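Local coordinates for protein isoaspartyl dipeptidase (Fervidobacterium islandicum, PDB 7CDH) that probably hydrolyses isoaspartyl (beta-aspartyl) dipeptides as a zinc-dependent M38 metallopeptidase of the amidohydrolase family, with a likely part in protein repair, at residues A[123-128]-A[149-154]; A[52-57]-A[355-360]; A[237-242]-A[274-279]. All blocks are in the same frame, centred on the assembly; numbering follows the deposited sequence.

Interaction 1 (A[123-128]-A[149-154])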
loop_
_atom_site.group_PDB
_atom_site.type_symbol
_atom_site.label_atom_id
_atom_site.label_comp_id
_atom_site.label_asym_id
_atom_site.label_seq_id
_atom_site.Cartn_x
_atom_site.Cartn_y
_atom_site.Cartn_z
ATOM N N THR A 123 29.647 11.593 13.996
ATOM C CA THR A 123 28.776 11.788 12.808
ATOM C C THR A 123 27.320 11.883 13.231
ATOM O O THR A 123 26.907 11.126 14.129
ATOM C CB THR A 123 28.902 10.620 11.829
ATOM O OG1 THR A 123 28.472 9.433 12.513
ATOM C CG2 THR A 123 30.322 10.450 11.383
ATOM N N PHE A 124 26.575 12.720 12.523
ATOM C CA PHE A 124 25.109 12.831 12.629
ATOM C C PHE A 124 24.615 13.015 11.210
ATOM O O PHE A 124 25.401 13.389 10.324
ATOM C CB PHE A 124 24.683 13.975 13.551
ATOM C CG PHE A 124 25.361 13.914 14.894
ATOM C CD1 PHE A 124 26.611 14.466 15.073
ATOM C CD2 PHE A 124 24.793 13.207 15.943
ATOM C CE1 PHE A 124 27.290 14.303 16.270
ATOM C CE2 PHE A 124 25.430 13.127 17.171
ATOM C CZ PHE A 124 26.688 13.653 17.325
ATOM N N ILE A 125 23.339 12.747 10.991
ATOM C CA ILE A 125 22.792 12.874 9.625
ATOM C C ILE A 125 21.482 13.634 9.734
ATOM O O ILE A 125 20.889 13.644 10.797
ATOM C CB ILE A 125 22.658 11.481 8.974
ATOM C CG1 ILE A 125 21.616 10.607 9.664
ATOM C CG2 ILE A 125 24.010 10.778 8.955
ATOM C CD1 ILE A 125 21.270 9.381 8.887
ATOM N N TYR A 126 21.080 14.224 8.634
ATOM C CA TYR A 126 19.690 14.602 8.343
ATOM C C TYR A 126 18.987 13.445 7.636
ATOM O O TYR A 126 19.625 12.654 6.946
ATOM C CB TYR A 126 19.692 15.812 7.418
ATOM C CG TYR A 126 20.313 17.063 7.979
ATOM C CD1 TYR A 126 19.559 17.949 8.707
ATOM C CD2 TYR A 126 21.621 17.406 7.717
ATOM C CE1 TYR A 126 20.089 19.140 9.170
ATOM C CE2 TYR A 126 22.170 18.589 8.167
ATOM C CZ TYR A 126 21.396 19.462 8.893
ATOM O OH TYR A 126 21.876 20.640 9.348
ATOM N N THR A 127 17.673 13.413 7.768
ATOM C CA THR A 127 16.752 12.678 6.886
ATOM C C THR A 127 16.318 13.662 5.820
ATOM O O THR A 127 16.745 14.823 5.891
ATOM C CB THR A 127 15.592 12.053 7.652
ATOM O OG1 THR A 127 14.905 11.402 6.596
ATOM C CG2 THR A 127 14.675 13.031 8.354
ATOM N N GLY A 128 15.541 13.217 4.842
ATOM C CA GLY A 128 15.155 14.072 3.698
ATOM C C GLY A 128 16.305 14.339 2.753
ATOM O O GLY A 128 17.372 13.707 2.896
ATOM N N ASP A 149 19.016 7.125 16.108
ATOM C CA ASP A 149 19.919 7.939 16.961
ATOM C C ASP A 149 20.542 9.075 16.137
ATOM O O ASP A 149 20.349 10.220 16.514
ATOM C CB ASP A 149 20.883 7.035 17.741
ATOM C CG ASP A 149 20.368 6.703 19.147
ATOM O OD1 ASP A 149 19.731 7.600 19.760
ATOM O OD2 ASP A 149 20.577 5.551 19.634
ATOM N N LYS A 150 21.189 8.803 15.012
ATOM C CA LYS A 150 22.025 9.826 14.336
ATOM C C LYS A 150 21.178 10.902 13.640
ATOM O O LYS A 150 21.764 11.930 13.276
ATOM C CB LYS A 150 22.975 9.158 13.341
ATOM C CG LYS A 150 24.184 8.482 13.983
ATOM C CD LYS A 150 25.261 8.127 12.994
ATOM C CE LYS A 150 26.356 7.294 13.607
ATOM N NZ LYS A 150 27.105 8.059 14.623
ATOM N N VAL A 151 19.892 10.676 13.353
ATOM C CA VAL A 151 19.083 11.696 12.613
ATOM C C VAL A 151 18.864 12.917 13.535
ATOM O O VAL A 151 18.308 12.732 14.649
ATOM C CB VAL A 151 17.762 11.090 12.122
ATOM C CG1 VAL A 151 16.830 12.143 11.563
ATOM C CG2 VAL A 151 18.007 10.005 11.099
ATOM N N ILE A 152 19.347 14.110 13.153
ATOM C CA ILE A 152 19.248 15.322 14.024
ATOM C C ILE A 152 18.336 16.373 13.384
ATOM O O ILE A 152 18.210 17.465 13.950
ATOM C CB ILE A 152 20.627 15.893 14.412
ATOM C CG1 ILE A 152 21.565 16.133 13.229
ATOM C CG2 ILE A 152 21.269 14.972 15.434
ATOM C CD1 ILE A 152 20.932 16.818 12.054
ATOM N N GLY A 153 17.686 16.046 12.276
ATOM C CA GLY A 153 16.918 17.033 11.507
ATOM C C GLY A 153 16.577 16.553 10.117
ATOM O O GLY A 153 16.799 15.382 9.822
ATOM N N VAL A 154 15.976 17.437 9.339
ATOM C CA VAL A 154 15.625 17.214 7.923
ATOM C C VAL A 154 16.376 18.258 7.121
ATOM O O VAL A 154 16.537 19.364 7.605
ATOM C CB VAL A 154 14.118 17.313 7.682
ATOM C CG1 VAL A 154 13.603 18.716 7.982
ATOM C CG2 VAL A 154 13.755 16.872 6.259
#

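Interaction 2 (A[52-57]-A[355-360])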
loop_
_atom_site.group_PDB
_atom_site.type_symbol
_atom_site.label_atom_id
_atom_site.label_comp_id
_atom_site.label_asym_id
_atom_site.label_seq_id
_atom_site.Cartn_x
_atom_site.Cartn_y
_atom_site.Cartn_z
ATOM N N LEU A 52 49.208 25.317 19.761
ATOM C CA LEU A 52 47.891 25.729 20.285
ATOM C C LEU A 52 47.002 24.470 20.303
ATOM O O LEU A 52 47.030 23.723 19.297
ATOM C CB LEU A 52 47.299 26.811 19.366
ATOM C CG LEU A 52 48.287 27.835 18.803
ATOM C CD1 LEU A 52 47.581 28.910 18.001
ATOM C CD2 LEU A 52 49.090 28.487 19.915
ATOM N N LEU A 53 46.311 24.219 21.420
ATOM C CA LEU A 53 45.239 23.215 21.588
ATOM C C LEU A 53 43.877 23.904 21.397
ATOM O O LEU A 53 43.546 24.799 22.199
ATOM C CB LEU A 53 45.339 22.568 22.973
ATOM C CG LEU A 53 44.299 21.477 23.242
ATOM C CD1 LEU A 53 44.623 20.214 22.457
ATOM C CD2 LEU A 53 44.179 21.155 24.715
ATOM N N LEU A 54 43.124 23.458 20.383
ATOM C CA LEU A 54 41.799 23.989 19.973
ATOM C C LEU A 54 40.743 22.894 20.177
ATOM O O LEU A 54 41.040 21.703 20.270
ATOM C CB LEU A 54 41.870 24.422 18.501
ATOM C CG LEU A 54 42.493 25.785 18.169
ATOM C CD1 LEU A 54 43.731 26.096 18.986
ATOM C CD2 LEU A 54 42.830 25.882 16.690
ATOM N N PRO A 55 39.440 23.239 20.232
ATOM C CA PRO A 55 38.401 22.222 20.192
ATOM C C PRO A 55 38.364 21.677 18.756
ATOM O O PRO A 55 38.617 22.439 17.850
ATOM C CB PRO A 55 37.117 22.980 20.532
ATOM C CG PRO A 55 37.582 24.374 20.961
ATOM C CD PRO A 55 38.883 24.597 20.241
ATOM N N GLY A 56 38.071 20.382 18.575
ATOM C CA GLY A 56 37.912 19.808 17.229
ATOM C C GLY A 56 36.845 20.576 16.467
ATOM O O GLY A 56 35.836 20.959 17.082
ATOM N N LEU A 57 37.085 20.844 15.194
ATOM C CA LEU A 57 36.153 21.578 14.324
ATOM C C LEU A 57 34.948 20.684 13.981
ATOM O O LEU A 57 35.096 19.440 13.810
ATOM C CB LEU A 57 36.911 21.944 13.051
ATOM C CG LEU A 57 38.195 22.737 13.233
ATOM C CD1 LEU A 57 38.807 23.084 11.875
ATOM C CD2 LEU A 57 37.904 24.004 14.001
ATOM N N ILE A 355 42.153 19.749 18.248
ATOM C CA ILE A 355 43.245 19.821 17.240
ATOM C C ILE A 355 44.430 20.558 17.873
ATOM O O ILE A 355 44.260 21.408 18.769
ATOM C CB ILE A 355 42.795 20.456 15.908
ATOM C CG1 ILE A 355 42.322 21.895 16.079
ATOM C CG2 ILE A 355 41.741 19.599 15.232
ATOM C CD1 ILE A 355 42.134 22.667 14.775
ATOM N N LEU A 356 45.613 20.189 17.441
ATOM C CA LEU A 356 46.864 20.844 17.850
ATOM C C LEU A 356 47.411 21.536 16.616
ATOM O O LEU A 356 47.597 20.885 15.590
ATOM C CB LEU A 356 47.798 19.775 18.403
ATOM C CG LEU A 356 47.433 19.286 19.801
ATOM C CD1 LEU A 356 48.083 17.951 20.087
ATOM C CD2 LEU A 356 47.852 20.315 20.850
ATOM N N VAL A 357 47.573 22.840 16.710
ATOM C CA VAL A 357 48.039 23.693 15.590
ATOM C C VAL A 357 49.427 24.229 15.938
ATOM O O VAL A 357 49.738 24.439 17.115
ATOM C CB VAL A 357 46.968 24.764 15.395
ATOM C CG1 VAL A 357 47.419 25.876 14.482
ATOM C CG2 VAL A 357 45.700 24.104 14.886
ATOM N N ASP A 358 50.289 24.360 14.951
ATOM C CA ASP A 358 51.615 24.998 15.123
ATOM C C ASP A 358 51.401 26.514 15.301
ATOM O O ASP A 358 50.704 27.111 14.463
ATOM C CB ASP A 358 52.482 24.646 13.922
ATOM C CG ASP A 358 53.897 25.126 14.098
ATOM O OD1 ASP A 358 54.118 26.364 13.917
ATOM O OD2 ASP A 358 54.739 24.266 14.459
ATOM N N GLU A 359 51.938 27.129 16.360
ATOM C CA GLU A 359 51.645 28.553 16.687
ATOM C C GLU A 359 52.262 29.483 15.633
ATOM O O GLU A 359 51.720 30.570 15.451
ATOM C CB GLU A 359 52.091 28.901 18.104
ATOM C CG GLU A 359 53.601 28.846 18.300
ATOM C CD GLU A 359 54.086 29.155 19.706
ATOM O OE1 GLU A 359 53.232 29.492 20.573
ATOM O OE2 GLU A 359 55.320 29.076 19.918
ATOM N N GLN A 360 53.311 29.062 14.922
ATOM C CA GLN A 360 53.943 29.882 13.852
ATOM C C GLN A 360 53.146 29.703 12.554
ATOM O O GLN A 360 52.456 30.667 12.162
ATOM C CB GLN A 360 55.426 29.517 13.670
ATOM C CG GLN A 360 56.311 29.866 14.866
ATOM C CD GLN A 360 56.122 31.291 15.343
ATOM O OE1 GLN A 360 56.194 32.245 14.572
ATOM N NE2 GLN A 360 55.866 31.450 16.634
#

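Interaction 3 (A[237-242]-A[274-279])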
loop_
_atom_site.group_PDB
_atom_site.type_symbol
_atom_site.label_atom_id
_atom_site.label_comp_id
_atom_site.label_asym_id
_atom_site.label_seq_id
_atom_site.Cartn_x
_atom_site.Cartn_y
_atom_site.Cartn_z
ATOM N N GLU A 237 19.387 40.170 9.409
ATOM C CA GLU A 237 18.072 40.508 9.994
ATOM C C GLU A 237 17.545 39.273 10.733
ATOM O O GLU A 237 16.967 39.441 11.846
ATOM C CB GLU A 237 17.095 41.039 8.952
ATOM C CG GLU A 237 15.767 41.445 9.595
ATOM C CD GLU A 237 15.887 42.359 10.818
ATOM O OE1 GLU A 237 15.154 42.096 11.838
ATOM O OE2 GLU A 237 16.742 43.317 10.755
ATOM N N PHE A 238 17.794 38.076 10.184
ATOM C CA PHE A 238 17.354 36.785 10.771
ATOM C C PHE A 238 18.127 36.539 12.074
ATOM O O PHE A 238 17.485 36.122 13.074
ATOM C CB PHE A 238 17.502 35.664 9.730
ATOM C CG PHE A 238 17.024 34.309 10.166
ATOM C CD1 PHE A 238 15.677 34.033 10.244
ATOM C CD2 PHE A 238 17.924 33.317 10.502
ATOM C CE1 PHE A 238 15.236 32.788 10.647
ATOM C CE2 PHE A 238 17.481 32.068 10.914
ATOM C CZ PHE A 238 16.134 31.797 10.955
ATOM N N ALA A 239 19.448 36.756 12.083
ATOM C CA ALA A 239 20.301 36.689 13.308
ATOM C C ALA A 239 19.779 37.646 14.378
ATOM O O ALA A 239 19.739 37.215 15.560
ATOM C CB ALA A 239 21.749 37.019 13.035
ATOM N N LYS A 240 19.405 38.877 13.989
ATOM C CA LYS A 240 18.978 39.907 14.971
ATOM C C LYS A 240 17.734 39.386 15.671
ATOM O O LYS A 240 17.571 39.703 16.836
ATOM C CB LYS A 240 18.703 41.284 14.372
ATOM C CG LYS A 240 19.948 42.138 14.174
ATOM C CD LYS A 240 19.715 43.291 13.232
ATOM C CE LYS A 240 20.994 43.815 12.635
ATOM N NZ LYS A 240 20.715 44.512 11.358
ATOM N N ARG A 241 16.946 38.528 15.033
ATOM C CA ARG A 241 15.755 37.976 15.724
ATOM C C ARG A 241 16.066 36.696 16.489
ATOM O O ARG A 241 15.120 36.150 17.049
ATOM C CB ARG A 241 14.631 37.749 14.727
ATOM C CG ARG A 241 14.401 38.959 13.851
ATOM C CD ARG A 241 12.978 38.988 13.419
ATOM N NE ARG A 241 12.813 39.893 12.295
ATOM C CZ ARG A 241 11.694 39.989 11.594
ATOM N NH1 ARG A 241 10.663 39.208 11.897
ATOM N NH2 ARG A 241 11.622 40.834 10.578
ATOM N N GLY A 242 17.318 36.241 16.552
ATOM C CA GLY A 242 17.713 35.070 17.375
ATOM C C GLY A 242 18.150 33.878 16.522
ATOM O O GLY A 242 18.529 32.851 17.086
ATOM N N ASN A 274 29.203 43.918 13.896
ATOM C CA ASN A 274 27.793 44.158 14.287
ATOM C C ASN A 274 27.367 43.255 15.453
ATOM O O ASN A 274 26.184 43.230 15.743
ATOM C CB ASN A 274 26.931 44.109 13.039
ATOM C CG ASN A 274 27.391 45.214 12.115
ATOM O OD1 ASN A 274 27.123 46.386 12.377
ATOM N ND2 ASN A 274 28.166 44.880 11.097
ATOM N N GLY A 275 28.296 42.608 16.153
ATOM C CA GLY A 275 27.985 41.763 17.322
ATOM C C GLY A 275 27.051 40.587 17.024
ATOM O O GLY A 275 26.273 40.228 17.937
ATOM N N LEU A 276 27.168 39.955 15.845
ATOM C CA LEU A 276 26.331 38.809 15.443
ATOM C C LEU A 276 27.174 37.579 15.082
ATOM O O LEU A 276 26.610 36.598 14.593
ATOM C CB LEU A 276 25.494 39.260 14.251
ATOM C CG LEU A 276 24.507 40.383 14.528
ATOM C CD1 LEU A 276 23.844 40.813 13.236
ATOM C CD2 LEU A 276 23.460 39.983 15.546
ATOM N N LEU A 277 28.457 37.568 15.382
ATOM C CA LEU A 277 29.284 36.371 15.135
ATOM C C LEU A 277 28.763 35.177 15.953
ATOM O O LEU A 277 29.104 34.044 15.597
ATOM C CB LEU A 277 30.742 36.670 15.462
ATOM C CG LEU A 277 31.732 35.665 14.877
ATOM C CD1 LEU A 277 31.881 35.861 13.392
ATOM C CD2 LEU A 277 33.085 35.760 15.548
ATOM N N ASP A 278 27.946 35.374 16.974
ATOM C CA ASP A 278 27.387 34.232 17.757
ATOM C C ASP A 278 26.327 33.508 16.906
ATOM O O ASP A 278 25.984 32.365 17.223
ATOM C CB ASP A 278 26.879 34.680 19.130
ATOM C CG ASP A 278 27.983 34.957 20.162
ATOM O OD1 ASP A 278 29.155 34.601 19.897
ATOM O OD2 ASP A 278 27.676 35.543 21.237
ATOM N N ASN A 279 25.880 34.117 15.812
ATOM C CA ASN A 279 24.712 33.627 15.058
ATOM C C ASN A 279 25.201 33.062 13.729
ATOM O O ASN A 279 24.417 32.941 12.825
ATOM C CB ASN A 279 23.679 34.752 14.921
ATOM C CG ASN A 279 23.220 35.242 16.278
ATOM O OD1 ASN A 279 23.988 35.889 16.992
ATOM N ND2 ASN A 279 22.001 34.893 16.658
#

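Interaction 1 (A[123-128]-A[149-154])
In the beta-alpha-beta unit made of strand 122-127, helix 141-147 and strand 151-159, I125 and V151 pair side by side as parallel neighbours. I125 N donates to K150 O at 2.9 Å, from above the carbonyl plane. I125 O in turn takes the N-H of I152 at 2.9 Å, nearly along the C=O axis. The next pair is T127 with V154, with T127 N bonded to G153 O at 3.0 Å. One residue, Y126, therefore stands opposite two, I152 and G153. This is a beta bulge, set in the parallel barrel sheet of the amidohydrolase (TIM-barrel) fold. I152 CG1 sits between the backbone N and the carbonyl carbon (chi1 51°). I152 CD1 comes over one face of the Y126 ring, 3.9 Å from the centroid, a CH-pi contact. I152 CG1 also touches F124 CB. T127, I125 and V151 lie together on the side of the sheet lined by helix 106-118.

At the start of the pair the K150 side chain slants across T123. Its NZ grips T123 OG1 at 2.9 Å and T123 O at 3.1 Å, after a bend at chi4 (-66°). The same NZ forms a salt bridge with E117, and T123 OG1 also bonds to A113 O, so lysine and threonine tie the strands to helix 106-118. An alanine in place of K150 would probably leave E117 without its charged mate and T123 without the ammonium that ties it to segment 149-154. Further along strand 151-159 lies E156, a ligand of both zinc ions.

Interaction 2 (A[52-57]-A[355-360])
L54 and I355 lie side by side on one face of an antiparallel strand pair, and their side chains slant across each other. I355 turns CG1 between its backbone N and carbonyl carbon (chi1 61°), which brings CG1 to 3.5 Å from L54 CB. Beyond it, L54 CD2 touches two methyls, I355 CD1 and V357 CG2, each at 3.8 Å. L57, further along the same strand, adds a looser contact through its CG to I355 CD1.

The other face carries L53 and L356. They form the non-hydrogen-bonded pair, and their methyls meet, L53 CD1 to L356 CD2 at 3.6 Å. L52 returns to the first face. Its branch crosses E359 at about a right angle, with L52 CD2 3.5 Å from E359 CB. The carboxylate of E359 is used for a salt bridge to K9.

Between the two side-chain layers run the backbone bonds. L52 N to V357 O and V357 N to L52 O are both 2.8 Å. L54 N gives to I355 O, and I355 N returns one to L54 O. D358 OD1 accepts from Q360 N in an Asx turn as the chain leaves the strand.

Pairing an early strand with a late one is consistent with the small beta domain built beside the barrel by both chain ends in amidohydrolases. Strand 51-59 has strand 354-358 along one edge and strand 8-11 along the other near L53; further on, at L57, it pairs with strand 90-95. W311 of helix 309-318 packs on L54, L57 and V357, while strand 354-358 passes the sheet on to strand 364-369.

Interaction 3 (A[237-242]-A[274-279])
N279 lies against A239, near the end of helix 229-240, and its side chain can be traced outward from the loop that precedes strand 280-283. CB starts the contact by resting on the methyl of A239, with N279 CB and A239 CB 3.5 Å apart. CG is anti to its own carbonyl carbon and beside the backbone N (chi1 -59°). From there CG stays close to the helix end, 4.0 Å from A239 CB and about as far from A239 O. ND2, at the tip, comes 3.4 Å from A239 O, but the angle is poor and no hydrogen bond forms. That oxygen already accepts G242 N at 2.8 Å. ND2 lies near the carbonyl carbon of G242 and finds its hydrogen-bond partner one residue further on, at G243 O.

G242 is where the helix ends. Its positive phi and the bonds back into the last turn make a Schellman motif, which leads the chain past the asparagine amide. A second Schellman motif, with G275 as its C-prime residue, closes helix 264-273 and leads into L276.

L276 completes the apolar part of the contact. Its CD2 meets A239 CB at 4.2 Å. Its CD1 lies 4.2 Å from K240 CE, and the two side chains cross at about a right angle. On another side of the helix, E237 takes R241 NE in a salt bridge of 3.2 Å, through OE1 and its anti lone pair.

The backbone of N279 also bonds to I245, next to where the parallel strands 245-248 and 280-283 pair. Helix ends and loops that run into the starts of parallel strands in this way are characteristic of the TIM-barrel fold, at the end of the barrel away from its metal site.

Interactions 1 and 2 are buried and both reach the same large sheet, on opposite sides of the chain's centre. Interaction 1 is a parallel pairing in the barrel wall. Interaction 2 is antiparallel, and joins positions nearly 300 residues apart. The other two contacts are nested within the loop it closes. Interaction 3 is partly buried and has no hydrogen bond between its segments, only small apolar contacts and an asparagine amide bonded to the residue just after 237-242. Chemistry follows place: interaction 1 adds a buried lysine to its backbone bonds, while interaction 2 relies on backbone bonds and aliphatic side chains. The centres lie about 25 to 28 Å apart.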